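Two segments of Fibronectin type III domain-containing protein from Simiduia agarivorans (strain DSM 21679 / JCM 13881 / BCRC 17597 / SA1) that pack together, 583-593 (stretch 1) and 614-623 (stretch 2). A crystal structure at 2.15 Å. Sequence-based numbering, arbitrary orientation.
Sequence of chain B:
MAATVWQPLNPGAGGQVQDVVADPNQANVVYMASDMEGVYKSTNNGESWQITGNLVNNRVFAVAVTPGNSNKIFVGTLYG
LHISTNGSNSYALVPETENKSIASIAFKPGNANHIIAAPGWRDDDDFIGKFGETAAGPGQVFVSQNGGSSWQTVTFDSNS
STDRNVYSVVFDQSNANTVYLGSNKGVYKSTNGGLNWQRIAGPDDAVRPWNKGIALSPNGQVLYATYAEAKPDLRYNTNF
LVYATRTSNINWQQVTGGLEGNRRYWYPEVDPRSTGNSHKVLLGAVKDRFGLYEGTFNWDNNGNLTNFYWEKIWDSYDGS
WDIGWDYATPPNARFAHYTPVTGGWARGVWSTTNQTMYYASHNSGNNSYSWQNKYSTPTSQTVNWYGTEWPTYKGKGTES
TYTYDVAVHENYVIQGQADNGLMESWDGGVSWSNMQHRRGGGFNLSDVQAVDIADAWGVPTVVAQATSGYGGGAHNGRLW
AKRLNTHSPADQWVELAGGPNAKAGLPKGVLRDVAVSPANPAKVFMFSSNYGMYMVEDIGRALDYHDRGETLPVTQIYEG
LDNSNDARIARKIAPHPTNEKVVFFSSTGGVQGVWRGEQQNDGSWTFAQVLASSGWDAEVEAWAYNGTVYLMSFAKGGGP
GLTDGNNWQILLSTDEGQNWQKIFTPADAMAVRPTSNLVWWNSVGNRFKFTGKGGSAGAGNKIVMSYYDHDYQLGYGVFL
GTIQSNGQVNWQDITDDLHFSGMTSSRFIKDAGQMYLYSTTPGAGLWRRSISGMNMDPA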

# COMPACT_ATOMS: atom_id res chain seq x y z
N VAL B 583 -23.40 7.45 -35.72
CA VAL B 583 -22.46 6.34 -35.89
C VAL B 583 -22.78 5.63 -37.20
O VAL B 583 -23.95 5.48 -37.57
CB VAL B 583 -22.51 5.36 -34.70
CG1 VAL B 583 -23.87 4.67 -34.61
CG2 VAL B 583 -21.39 4.34 -34.79
N PHE B 584 -21.73 5.22 -37.91
CA PHE B 584 -21.85 4.42 -39.11
C PHE B 584 -21.20 3.06 -38.88
O PHE B 584 -20.35 2.91 -38.00
CB PHE B 584 -21.19 5.09 -40.33
CG PHE B 584 -21.59 6.52 -40.54
CD1 PHE B 584 -20.91 7.54 -39.90
CD2 PHE B 584 -22.63 6.84 -41.39
CE1 PHE B 584 -21.26 8.87 -40.10
CE2 PHE B 584 -22.99 8.17 -41.59
CZ PHE B 584 -22.31 9.18 -40.94
N PHE B 585 -21.61 2.07 -39.67
CA PHE B 585 -20.92 0.79 -39.68
C PHE B 585 -21.24 0.06 -40.97
O PHE B 585 -22.24 0.34 -41.63
CB PHE B 585 -21.27 -0.07 -38.45
CG PHE B 585 -22.69 -0.57 -38.43
CD1 PHE B 585 -23.72 0.22 -37.95
CD2 PHE B 585 -22.99 -1.86 -38.86
CE1 PHE B 585 -25.02 -0.25 -37.90
CE2 PHE B 585 -24.29 -2.33 -38.82
CZ PHE B 585 -25.31 -1.52 -38.35
N SER B 586 -20.35 -0.86 -41.33
CA SER B 586 -20.54 -1.71 -42.50
C SER B 586 -21.15 -3.03 -42.04
O SER B 586 -20.54 -3.75 -41.24
CB SER B 586 -19.21 -1.94 -43.23
OG SER B 586 -18.20 -2.35 -42.32
N SER B 587 -22.34 -3.33 -42.54
CA SER B 587 -23.04 -4.56 -42.19
C SER B 587 -22.63 -5.67 -43.15
O SER B 587 -22.70 -5.50 -44.37
CB SER B 587 -24.55 -4.35 -42.25
OG SER B 587 -25.24 -5.58 -42.08
N THR B 588 -22.23 -6.81 -42.59
CA THR B 588 -21.85 -7.97 -43.38
C THR B 588 -22.71 -9.18 -43.06
O THR B 588 -22.36 -10.30 -43.44
CB THR B 588 -20.37 -8.30 -43.18
OG1 THR B 588 -20.17 -8.85 -41.87
CG2 THR B 588 -19.53 -7.04 -43.32
N GLY B 589 -23.83 -8.98 -42.38
CA GLY B 589 -24.78 -10.04 -42.13
C GLY B 589 -26.19 -9.48 -42.17
O GLY B 589 -26.41 -8.30 -41.90
N GLY B 590 -27.13 -10.34 -42.53
CA GLY B 590 -28.50 -9.87 -42.70
C GLY B 590 -28.58 -8.91 -43.87
O GLY B 590 -28.13 -9.21 -44.98
N VAL B 591 -29.16 -7.74 -43.63
CA VAL B 591 -29.17 -6.68 -44.63
C VAL B 591 -27.80 -6.01 -44.60
O VAL B 591 -27.46 -5.32 -43.63
CB VAL B 591 -30.30 -5.67 -44.39
CG1 VAL B 591 -30.28 -4.59 -45.46
CG2 VAL B 591 -31.65 -6.38 -44.37
N GLN B 592 -27.02 -6.21 -45.65
CA GLN B 592 -25.65 -5.71 -45.70
C GLN B 592 -25.63 -4.25 -46.16
O GLN B 592 -26.62 -3.71 -46.65
CB GLN B 592 -24.80 -6.58 -46.62
CG GLN B 592 -24.61 -8.00 -46.12
CD GLN B 592 -23.54 -8.74 -46.88
OE1 GLN B 592 -22.38 -8.34 -46.90
NE2 GLN B 592 -23.93 -9.84 -47.52
N GLY B 593 -24.46 -3.63 -46.02
CA GLY B 593 -24.23 -2.29 -46.51
C GLY B 593 -23.75 -1.36 -45.41
O GLY B 593 -23.52 -1.76 -44.27
N SER B 614 -22.00 -4.56 -50.03
CA SER B 614 -21.89 -5.90 -49.48
C SER B 614 -20.43 -6.34 -49.50
O SER B 614 -19.56 -5.67 -50.07
CB SER B 614 -22.76 -6.89 -50.26
OG SER B 614 -22.38 -6.96 -51.62
N GLY B 615 -20.17 -7.48 -48.86
CA GLY B 615 -18.82 -8.01 -48.74
C GLY B 615 -18.47 -8.38 -47.32
O GLY B 615 -18.75 -7.60 -46.39
N TRP B 616 -17.86 -9.55 -47.11
CA TRP B 616 -17.61 -10.02 -45.75
C TRP B 616 -16.61 -9.13 -45.01
O TRP B 616 -16.69 -9.02 -43.78
CB TRP B 616 -17.10 -11.47 -45.79
CG TRP B 616 -16.81 -12.04 -44.42
CD1 TRP B 616 -15.60 -12.48 -43.96
CD2 TRP B 616 -17.74 -12.24 -43.35
NE1 TRP B 616 -15.72 -12.94 -42.67
CE2 TRP B 616 -17.03 -12.81 -42.27
CE3 TRP B 616 -19.11 -12.00 -43.21
CZ2 TRP B 616 -17.64 -13.13 -41.06
CZ3 TRP B 616 -19.72 -12.32 -42.00
CH2 TRP B 616 -18.98 -12.88 -40.95
N ASP B 617 -15.69 -8.49 -45.73
CA ASP B 617 -14.69 -7.63 -45.11
C ASP B 617 -14.87 -6.17 -45.53
O ASP B 617 -13.91 -5.39 -45.54
CB ASP B 617 -13.29 -8.13 -45.44
CG ASP B 617 -12.97 -9.44 -44.75
OD1 ASP B 617 -12.93 -9.47 -43.50
OD2 ASP B 617 -12.76 -10.45 -45.46
N ALA B 618 -16.09 -5.79 -45.88
CA ALA B 618 -16.38 -4.42 -46.27
C ALA B 618 -16.18 -3.47 -45.10
O ALA B 618 -16.56 -3.77 -43.97
CB ALA B 618 -17.81 -4.31 -46.80
N GLU B 619 -15.60 -2.30 -45.38
CA GLU B 619 -15.27 -1.33 -44.36
C GLU B 619 -15.92 0.02 -44.66
O GLU B 619 -16.24 0.34 -45.81
CB GLU B 619 -13.75 -1.13 -44.25
CG GLU B 619 -13.00 -2.28 -43.62
CD GLU B 619 -11.51 -2.12 -43.79
OE1 GLU B 619 -11.09 -1.63 -44.86
OE2 GLU B 619 -10.75 -2.49 -42.86
N VAL B 620 -16.08 0.81 -43.60
CA VAL B 620 -16.50 2.20 -43.72
C VAL B 620 -15.63 3.03 -42.78
O VAL B 620 -15.24 2.56 -41.70
CB VAL B 620 -18.00 2.38 -43.40
CG1 VAL B 620 -18.30 2.02 -41.94
CG2 VAL B 620 -18.45 3.81 -43.72
N GLU B 621 -15.30 4.25 -43.21
CA GLU B 621 -14.52 5.18 -42.40
C GLU B 621 -15.16 6.56 -42.49
O GLU B 621 -15.56 7.00 -43.57
CB GLU B 621 -13.06 5.26 -42.87
CG GLU B 621 -12.15 6.11 -41.98
CD GLU B 621 -11.35 5.30 -40.99
OE1 GLU B 621 -10.16 5.03 -41.28
OE2 GLU B 621 -11.89 4.93 -39.92
N ALA B 622 -15.23 7.24 -41.35
CA ALA B 622 -15.75 8.60 -41.27
C ALA B 622 -14.72 9.48 -40.59
O ALA B 622 -14.20 9.13 -39.53
CB ALA B 622 -17.08 8.64 -40.51
N TRP B 623 -14.42 10.63 -41.20
CA TRP B 623 -13.44 11.54 -40.65
C TRP B 623 -13.71 12.94 -41.18
O TRP B 623 -14.48 13.13 -42.13
CB TRP B 623 -12.01 11.08 -40.97
CG TRP B 623 -11.54 11.38 -42.36
CD1 TRP B 623 -10.78 12.43 -42.76
CD2 TRP B 623 -11.80 10.60 -43.54
NE1 TRP B 623 -10.54 12.37 -44.11
CE2 TRP B 623 -11.16 11.25 -44.62
CE3 TRP B 623 -12.51 9.42 -43.80
CZ2 TRP B 623 -11.21 10.77 -45.93
CZ3 TRP B 623 -12.56 8.94 -45.10
CH2 TRP B 623 -11.91 9.61 -46.14
O HOH W 1 -20.84 -5.26 -46.43

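Strands 583-588 and 618-623 run antiparallel, their axes 173° apart and 5.7 Å at closest approach, yet no backbone hydrogen bond joins them; side chains make the contact. Along the first strand the CA-to-CB bonds of Phe584, Ser586 and Thr588 point toward the second, whereas those of Val583, Phe585 and Ser587 point away. Ala618, Val620 and Ala622 answer from the other side.

The p rotamer of Ser586 (chi1 50°) brings its hydroxyl to the neighbouring backbone, where OG donates a hydrogen bond to Ala618 O at 2.7 Å. Beside it Val620, also p, rests its CG1 against the backbone of the first strand, 3.6 Å from Ser586 N and 3.7 Å from Phe585 C. Phe584 adopts the m rotamer with chi2 near 90°, and its CD1 lies 4.0 Å from Ala622 CB, an apolar contact made obliquely to the ring.

Where the second stretch turns, through a type I turn from Gly615 to Ala618, Thr588 fits closely against its backbone. With chi1 at 72° (p), its methyl CG2 comes within 3.2 Å of Gly615 O and 3.5 Å of Trp616 O, while OG1 lies 3.5 Å from Trp616 CZ3. Trp616 starts away from the first stretch, but its t rotamer and chi2 of -118° bring the end of the indole back to Thr588.

Gln592 reaches across in an extended m,t conformation, so that OE1 accepts a hydrogen bond from Gly615 N (3.1 Å, 153°). Water 1 lies 2.8 Å from Ser587 O and 3.1 Å from Gly615 O, placed to donate to either. Ser587, pointing away, instead serves its own stretch: in the t rotamer, OG donates to Val591 O at 2.7 Å, alongside paired backbone hydrogen bonds between Ser587 and Gly593.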